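Local coordinates for lipoate-protein ligase 1 (Plasmodium falciparum, PDB 5T8U) that belongs to the lipoate-protein ligase family, combining a lipoyl ligase A/B catalytic domain with a bacterial-type C-terminal domain, and holds lipoic acid in a pocket, at residues D38-Y42 with L43-T47; F156-K160 with D161-H165; T201-S205 with E206-N210. All coordinates share one frame; numbering follows the deposited sequence.

Interaction 1. Residues D38-Y42 with L43-T47; sequences DLLKY and LNINT
L39 and L43 are joined by a backbone bond of the helical kind: L43 N reaches L39 O at 2.7 Å. With L43 the chain leaves helical torsions (psi 155°), yet the next carbonyl keeps a partner. N46 N comes back to L40 O at 3.2 Å, a bond that spans six residues. Beside it the CA-H of K41 points at N46 O (CA to O, 3.3 Å). The backbone oxygens of L40, K41, L43 and N46 are modelled too close together, however, so this CA-H...O contact is doubtful and the fine geometry at L40 O uncertain.

The apolar part is small. L40 CD2 and I45 CD1 touch at 3.9 Å, branch end against branch end, with the two side chains obliquely set. I45 has CG1 beside its backbone N (chi1 -62°) and then runs straight on, which carries CD1 to the leucine.

Outward, L43 meets L13 and L15 of strand 13-17, while the ring of Y42 makes an edge-to-face pair with F31. N46 OD1 accepts a bond from I48 N, two residues on. Taken together, this is the C-terminal end of a short helix, 39-42, whose last turn is closed by backbone N-H groups as the chain curls round it into the loop leading to strand 55-59.

Interaction 2. Residues F156-K160 with D161-H165; sequences FKKIK and DVFLH
F156 turns its CG beside its own backbone N (chi1 -43°), whereas H165 has CG anti to N (chi1 167°), and these settings bring the phenyl and imidazole together. CE1 of F156 lies 3.2 Å above the imidazole plane, over its centre, although the rings are tilted by 46° and form an oblique pair. F163 meets F156 from another direction: its CZ is 3.5 Å from CD1 of F156, rim to rim, completing a small aromatic cluster. K158 CD lies at the edge of the F163 ring, 4.0 Å from CD1 of that phenylalanine.

The backbone beneath is a tight antiparallel hairpin. The hydrogen-bonded pairs K157-L164 and I159-V162 each exchange two bonds, and a type I turn from I159 to V162 reverses the chain through K160 and D161. K157 N reaches L164 O at 2.9 Å, and L164 N returns to K157 O.

Both nitrogens of H165 are taken: NE2 by S154 OG, a lipoic acid pocket residue, and ND1 by N120 ND2, which would fix the turn of the ring. The hairpin lies within the large mixed sheet, strand 162-170 bonding onward to strand 105-112. F156, F163 and H165 face helix 117-132; K157, V162 and L164 pack against L33 of helix 22-34.

Interaction 3. Residues T201-S205 with E206-N210; sequences TINLS and EINNN
L204 and I207 close a type I beta turn, with I207 N donating to L204 O at 2.9 Å. S205 and E206 occupy its two central positions; both have helical torsions, and I207 keeps them too, so the chain goes on coiling for another step. S205 O then receives two weak bonds, from N208 N at 3.5 Å and from N209 N at 3.3 Å. The second of these donors is shared, since N209 N also makes a weak bond to E206 O.

Among side chains, I207 and N203 meet most closely. I207 is extended beyond CG1 (chi2 175°), which sends CD1 back along the preceding chain to within 3.2 Å of N203 OD1. On the way its CB passes 3.2 Å from L204 O, and its CG1 packs loosely on the CB of L204. The amide of N203 approaches that of N208 from the opposite direction, ND2 lying 3.5 Å from OD1 of N208 with the planes nearly perpendicular, at 85°.

Around 201-210, S205 OG makes a weak bond to L170 O, and the backbone of N203 bonds to that of K150, a lipoic acid pocket residue. What results is a type I turn followed by a short helix-like coil, which shifts the chain across without reversing it, in the loop that leads to helix 213-227.

Overall arrangement
All three contacts are local ones within the catalytic domain, and they hold different elements. Interaction 2 is the most central, its centre about 10 Å from the centre of the chain and the side chain of F156 about 8 Å from lipoic acid. There V162, F163, L164 and H165 are buried, while the turn end, with K158, K160 and D161, is exposed. Interactions 1 and 3 are partly buried contacts of the periphery, their centres 38 Å apart. Their chemistry shifts to a few backbone bonds, some weak, at a helix end and a turn, with modest side-chain contacts: apolar in 38-47, asparagine-rich in 201-210. Interactions 1 and 2 approach to about 8 Å between nearest atoms without touching.

Interaction 1. Residues D38-Y42 with L43-T47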
# COMPACT_ATOMS: atom_id res chain seq x y z
N ASP A 38 -7.13 -13.68 -13.98
CA ASP A 38 -7.61 -13.49 -15.34
C ASP A 38 -6.71 -12.59 -16.18
O ASP A 38 -7.04 -12.31 -17.34
CB ASP A 38 -9.03 -12.92 -15.34
CG ASP A 38 -10.05 -13.90 -14.81
OD1 ASP A 38 -9.87 -15.11 -15.05
OD2 ASP A 38 -11.02 -13.46 -14.17
N LEU A 39 -5.58 -12.13 -15.63
CA LEU A 39 -4.82 -11.09 -16.31
C LEU A 39 -4.37 -11.53 -17.70
O LEU A 39 -4.36 -10.72 -18.64
CB LEU A 39 -3.61 -10.68 -15.47
CG LEU A 39 -3.90 -9.74 -14.30
CD1 LEU A 39 -2.64 -9.50 -13.49
CD2 LEU A 39 -4.48 -8.41 -14.78
N LEU A 40 -4.02 -12.81 -17.87
CA LEU A 40 -3.55 -13.27 -19.17
C LEU A 40 -4.57 -13.02 -20.27
O LEU A 40 -4.18 -12.94 -21.44
CB LEU A 40 -3.20 -14.76 -19.11
CG LEU A 40 -2.06 -15.16 -18.18
CD1 LEU A 40 -1.83 -16.66 -18.23
CD2 LEU A 40 -0.77 -14.42 -18.53
N LYS A 41 -5.86 -12.90 -19.93
CA LYS A 41 -6.85 -12.56 -20.94
C LYS A 41 -6.93 -11.06 -21.16
O LYS A 41 -7.08 -10.60 -22.30
CB LYS A 41 -8.22 -13.11 -20.54
CG LYS A 41 -9.31 -12.83 -21.56
CD LYS A 41 -10.65 -13.43 -21.15
CE LYS A 41 -11.73 -13.13 -22.18
NZ LYS A 41 -13.05 -13.69 -21.79
N TYR A 42 -6.83 -10.27 -20.09
CA TYR A 42 -6.83 -8.82 -20.25
C TYR A 42 -5.57 -8.34 -20.94
O TYR A 42 -5.62 -7.48 -21.82
CB TYR A 42 -7.01 -8.14 -18.88
CG TYR A 42 -8.43 -8.26 -18.38
CD1 TYR A 42 -9.38 -7.30 -18.71
CD2 TYR A 42 -8.82 -9.33 -17.59
CE1 TYR A 42 -10.68 -7.41 -18.26
CE2 TYR A 42 -10.12 -9.45 -17.14
CZ TYR A 42 -11.05 -8.48 -17.47
OH TYR A 42 -12.35 -8.59 -17.03
N LEU A 43 -4.42 -8.90 -20.57
CA LEU A 43 -3.29 -8.90 -21.49
C LEU A 43 -3.63 -9.79 -22.68
O LEU A 43 -4.47 -10.69 -22.59
CB LEU A 43 -2.02 -9.41 -20.80
CG LEU A 43 -1.61 -8.73 -19.49
CD1 LEU A 43 -0.34 -9.39 -18.95
CD2 LEU A 43 -1.40 -7.24 -19.68
N ASN A 44 -2.99 -9.52 -23.81
CA ASN A 44 -3.26 -10.27 -25.04
C ASN A 44 -2.38 -11.50 -25.17
O ASN A 44 -2.10 -11.94 -26.30
CB ASN A 44 -3.11 -9.35 -26.25
CG ASN A 44 -4.10 -8.20 -26.24
OD1 ASN A 44 -5.28 -8.39 -25.96
ND2 ASN A 44 -3.62 -7.00 -26.54
N ILE A 45 -1.93 -12.07 -24.05
CA ILE A 45 -1.04 -13.23 -24.06
C ILE A 45 -1.83 -14.48 -24.40
O ILE A 45 -1.67 -15.07 -25.47
CB ILE A 45 -0.31 -13.37 -22.71
CG1 ILE A 45 0.56 -12.14 -22.44
CG2 ILE A 45 0.54 -14.64 -22.69
CD1 ILE A 45 1.13 -12.07 -21.04
N ASN A 46 -2.71 -14.90 -23.48
CA ASN A 46 -3.49 -16.11 -23.64
C ASN A 46 -4.97 -15.80 -23.43
O ASN A 46 -5.33 -14.77 -22.87
CB ASN A 46 -3.03 -17.20 -22.66
CG ASN A 46 -3.60 -18.57 -23.01
OD1 ASN A 46 -4.69 -18.68 -23.57
ND2 ASN A 46 -2.85 -19.61 -22.67
N THR A 47 -5.82 -16.71 -23.90
CA THR A 47 -7.26 -16.57 -23.79
C THR A 47 -7.90 -17.50 -22.78
O THR A 47 -8.97 -17.17 -22.25
CB THR A 47 -7.92 -16.81 -25.16
OG1 THR A 47 -7.14 -16.21 -26.19
CG2 THR A 47 -9.33 -16.22 -25.19

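Interaction 2. Residues F156-K160 with D161-H165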
# COMPACT_ATOMS: atom_id res chain seq x y z
N PHE A 156 0.64 -3.17 2.40
CA PHE A 156 0.17 -4.49 1.99
C PHE A 156 -1.35 -4.55 2.01
O PHE A 156 -2.02 -3.78 2.70
CB PHE A 156 0.74 -5.58 2.90
CG PHE A 156 2.20 -5.41 3.22
CD1 PHE A 156 3.17 -6.01 2.43
CD2 PHE A 156 2.60 -4.64 4.29
CE1 PHE A 156 4.51 -5.85 2.72
CE2 PHE A 156 3.94 -4.47 4.58
CZ PHE A 156 4.90 -5.08 3.80
N LYS A 157 -1.88 -5.49 1.23
CA LYS A 157 -3.30 -5.83 1.25
C LYS A 157 -3.44 -7.29 0.85
O LYS A 157 -2.76 -7.76 -0.06
CB LYS A 157 -4.11 -4.93 0.32
CG LYS A 157 -5.55 -5.39 0.11
CD LYS A 157 -6.41 -4.28 -0.47
CE LYS A 157 -7.86 -4.72 -0.62
NZ LYS A 157 -8.50 -5.06 0.69
N LYS A 158 -4.33 -8.00 1.55
CA LYS A 158 -4.54 -9.42 1.33
C LYS A 158 -5.94 -9.66 0.81
O LYS A 158 -6.89 -8.96 1.18
CB LYS A 158 -4.32 -10.22 2.62
CG LYS A 158 -4.47 -11.73 2.48
CD LYS A 158 -3.35 -12.34 1.65
CE LYS A 158 -3.63 -13.80 1.34
NZ LYS A 158 -2.43 -14.51 0.82
N ILE A 159 -6.07 -10.66 -0.06
CA ILE A 159 -7.34 -11.04 -0.66
C ILE A 159 -7.31 -12.54 -0.94
O ILE A 159 -6.24 -13.13 -1.09
CB ILE A 159 -7.64 -10.21 -1.94
CG1 ILE A 159 -8.31 -8.89 -1.54
CG2 ILE A 159 -8.48 -11.00 -2.95
CD1 ILE A 159 -8.78 -8.03 -2.70
N LYS A 160 -8.50 -13.14 -1.00
CA LYS A 160 -8.69 -14.58 -1.09
C LYS A 160 -7.52 -15.31 -1.76
O LYS A 160 -6.92 -16.20 -1.15
CB LYS A 160 -9.98 -14.89 -1.86
CG LYS A 160 -10.38 -16.35 -1.84
CD LYS A 160 -11.77 -16.55 -2.43
CE LYS A 160 -12.49 -17.75 -1.83
NZ LYS A 160 -13.94 -17.48 -1.66
N ASP A 161 -7.20 -14.94 -2.99
CA ASP A 161 -6.18 -15.64 -3.78
C ASP A 161 -4.96 -14.79 -4.09
O ASP A 161 -4.03 -15.28 -4.74
CB ASP A 161 -6.79 -16.13 -5.09
CG ASP A 161 -7.85 -17.20 -4.88
OD1 ASP A 161 -7.70 -18.00 -3.94
OD2 ASP A 161 -8.83 -17.23 -5.66
N VAL A 162 -4.92 -13.53 -3.65
CA VAL A 162 -3.88 -12.60 -4.06
C VAL A 162 -3.30 -11.90 -2.83
O VAL A 162 -4.03 -11.59 -1.88
CB VAL A 162 -4.42 -11.55 -5.06
CG1 VAL A 162 -3.29 -10.71 -5.61
CG2 VAL A 162 -5.18 -12.24 -6.18
N PHE A 163 -2.00 -11.65 -2.87
CA PHE A 163 -1.32 -10.82 -1.88
C PHE A 163 -0.61 -9.69 -2.61
O PHE A 163 0.13 -9.93 -3.57
CB PHE A 163 -0.31 -11.63 -1.06
CG PHE A 163 0.55 -10.79 -0.17
CD1 PHE A 163 0.05 -10.24 1.00
CD2 PHE A 163 1.87 -10.53 -0.50
CE1 PHE A 163 0.84 -9.46 1.82
CE2 PHE A 163 2.67 -9.75 0.31
CZ PHE A 163 2.16 -9.22 1.47
N LEU A 164 -0.86 -8.46 -2.15
CA LEU A 164 -0.34 -7.26 -2.79
C LEU A 164 0.59 -6.54 -1.83
O LEU A 164 0.15 -6.08 -0.77
CB LEU A 164 -1.48 -6.34 -3.24
CG LEU A 164 -1.10 -5.05 -3.97
CD1 LEU A 164 -2.18 -4.66 -4.96
CD2 LEU A 164 -0.86 -3.91 -3.01
N HIS A 165 1.86 -6.44 -2.20
CA HIS A 165 2.87 -5.70 -1.44
C HIS A 165 3.38 -4.58 -2.35
O HIS A 165 4.22 -4.82 -3.22
CB HIS A 165 4.00 -6.63 -0.99
CG HIS A 165 5.23 -5.92 -0.49
ND1 HIS A 165 6.41 -6.58 -0.24
CD2 HIS A 165 5.45 -4.62 -0.20
CE1 HIS A 165 7.31 -5.71 0.19
NE2 HIS A 165 6.76 -4.52 0.22

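Interaction 3. Residues T201-S205 with E206-N210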
# COMPACT_ATOMS: atom_id res chain seq x y z
N THR A 201 14.11 10.69 9.32
CA THR A 201 14.56 11.49 8.18
C THR A 201 14.52 10.68 6.89
O THR A 201 14.37 9.45 6.91
CB THR A 201 15.99 12.02 8.39
OG1 THR A 201 16.45 12.66 7.19
CG2 THR A 201 16.95 10.89 8.77
N ILE A 202 14.65 11.37 5.76
CA ILE A 202 14.60 10.77 4.44
C ILE A 202 16.00 10.81 3.83
O ILE A 202 16.82 11.67 4.17
CB ILE A 202 13.58 11.49 3.54
CG1 ILE A 202 12.15 11.14 3.97
CG2 ILE A 202 13.79 11.17 2.06
CD1 ILE A 202 11.74 9.69 3.71
N ASN A 203 16.27 9.87 2.93
CA ASN A 203 17.54 9.83 2.21
C ASN A 203 17.29 9.43 0.77
O ASN A 203 16.64 8.41 0.51
CB ASN A 203 18.52 8.85 2.86
CG ASN A 203 19.93 9.01 2.33
OD1 ASN A 203 20.35 10.12 1.98
ND2 ASN A 203 20.67 7.92 2.26
N LEU A 204 17.80 10.23 -0.16
CA LEU A 204 17.71 9.91 -1.57
C LEU A 204 18.86 8.98 -1.96
O LEU A 204 20.02 9.24 -1.62
CB LEU A 204 17.77 11.18 -2.42
CG LEU A 204 16.58 12.15 -2.35
CD1 LEU A 204 15.28 11.41 -2.59
CD2 LEU A 204 16.52 12.90 -1.02
N SER A 205 18.53 7.90 -2.66
CA SER A 205 19.55 6.96 -3.09
C SER A 205 20.53 7.58 -4.09
O SER A 205 21.53 6.94 -4.43
CB SER A 205 18.90 5.72 -3.70
OG SER A 205 18.37 4.88 -2.69
N GLU A 206 20.27 8.80 -4.57
CA GLU A 206 21.25 9.53 -5.37
C GLU A 206 22.37 10.09 -4.52
O GLU A 206 23.49 10.27 -5.01
CB GLU A 206 20.57 10.66 -6.15
CG GLU A 206 19.76 10.20 -7.35
CD GLU A 206 19.23 11.36 -8.17
OE1 GLU A 206 19.31 12.51 -7.71
OE2 GLU A 206 18.72 11.11 -9.29
N ILE A 207 22.09 10.38 -3.24
CA ILE A 207 23.13 10.84 -2.33
C ILE A 207 24.25 9.82 -2.22
O ILE A 207 25.36 10.15 -1.78
CB ILE A 207 22.51 11.15 -0.94
CG1 ILE A 207 21.68 12.43 -1.03
CG2 ILE A 207 23.59 11.27 0.14
CD1 ILE A 207 20.92 12.79 0.24
N ASN A 208 23.99 8.57 -2.61
CA ASN A 208 24.98 7.51 -2.53
C ASN A 208 25.46 7.00 -3.89
O ASN A 208 26.49 6.31 -3.94
CB ASN A 208 24.42 6.31 -1.74
CG ASN A 208 23.57 6.74 -0.56
OD1 ASN A 208 22.35 6.81 -0.66
ND2 ASN A 208 24.22 7.03 0.56
N ASN A 209 24.76 7.30 -4.98
CA ASN A 209 25.11 6.76 -6.28
C ASN A 209 24.55 7.67 -7.37
O ASN A 209 23.84 8.64 -7.10
CB ASN A 209 24.59 5.33 -6.44
CG ASN A 209 25.63 4.29 -6.08
OD1 ASN A 209 25.71 3.85 -4.93
ND2 ASN A 209 26.43 3.88 -7.06
N ASN A 210 24.87 7.33 -8.62
CA ASN A 210 24.38 8.03 -9.80
C ASN A 210 23.20 7.31 -10.44
O ASN A 210 23.08 7.23 -11.66
CB ASN A 210 25.52 8.19 -10.82
CG ASN A 210 26.09 6.86 -11.27
OD1 ASN A 210 25.41 5.84 -11.26
ND2 ASN A 210 27.36 6.86 -11.65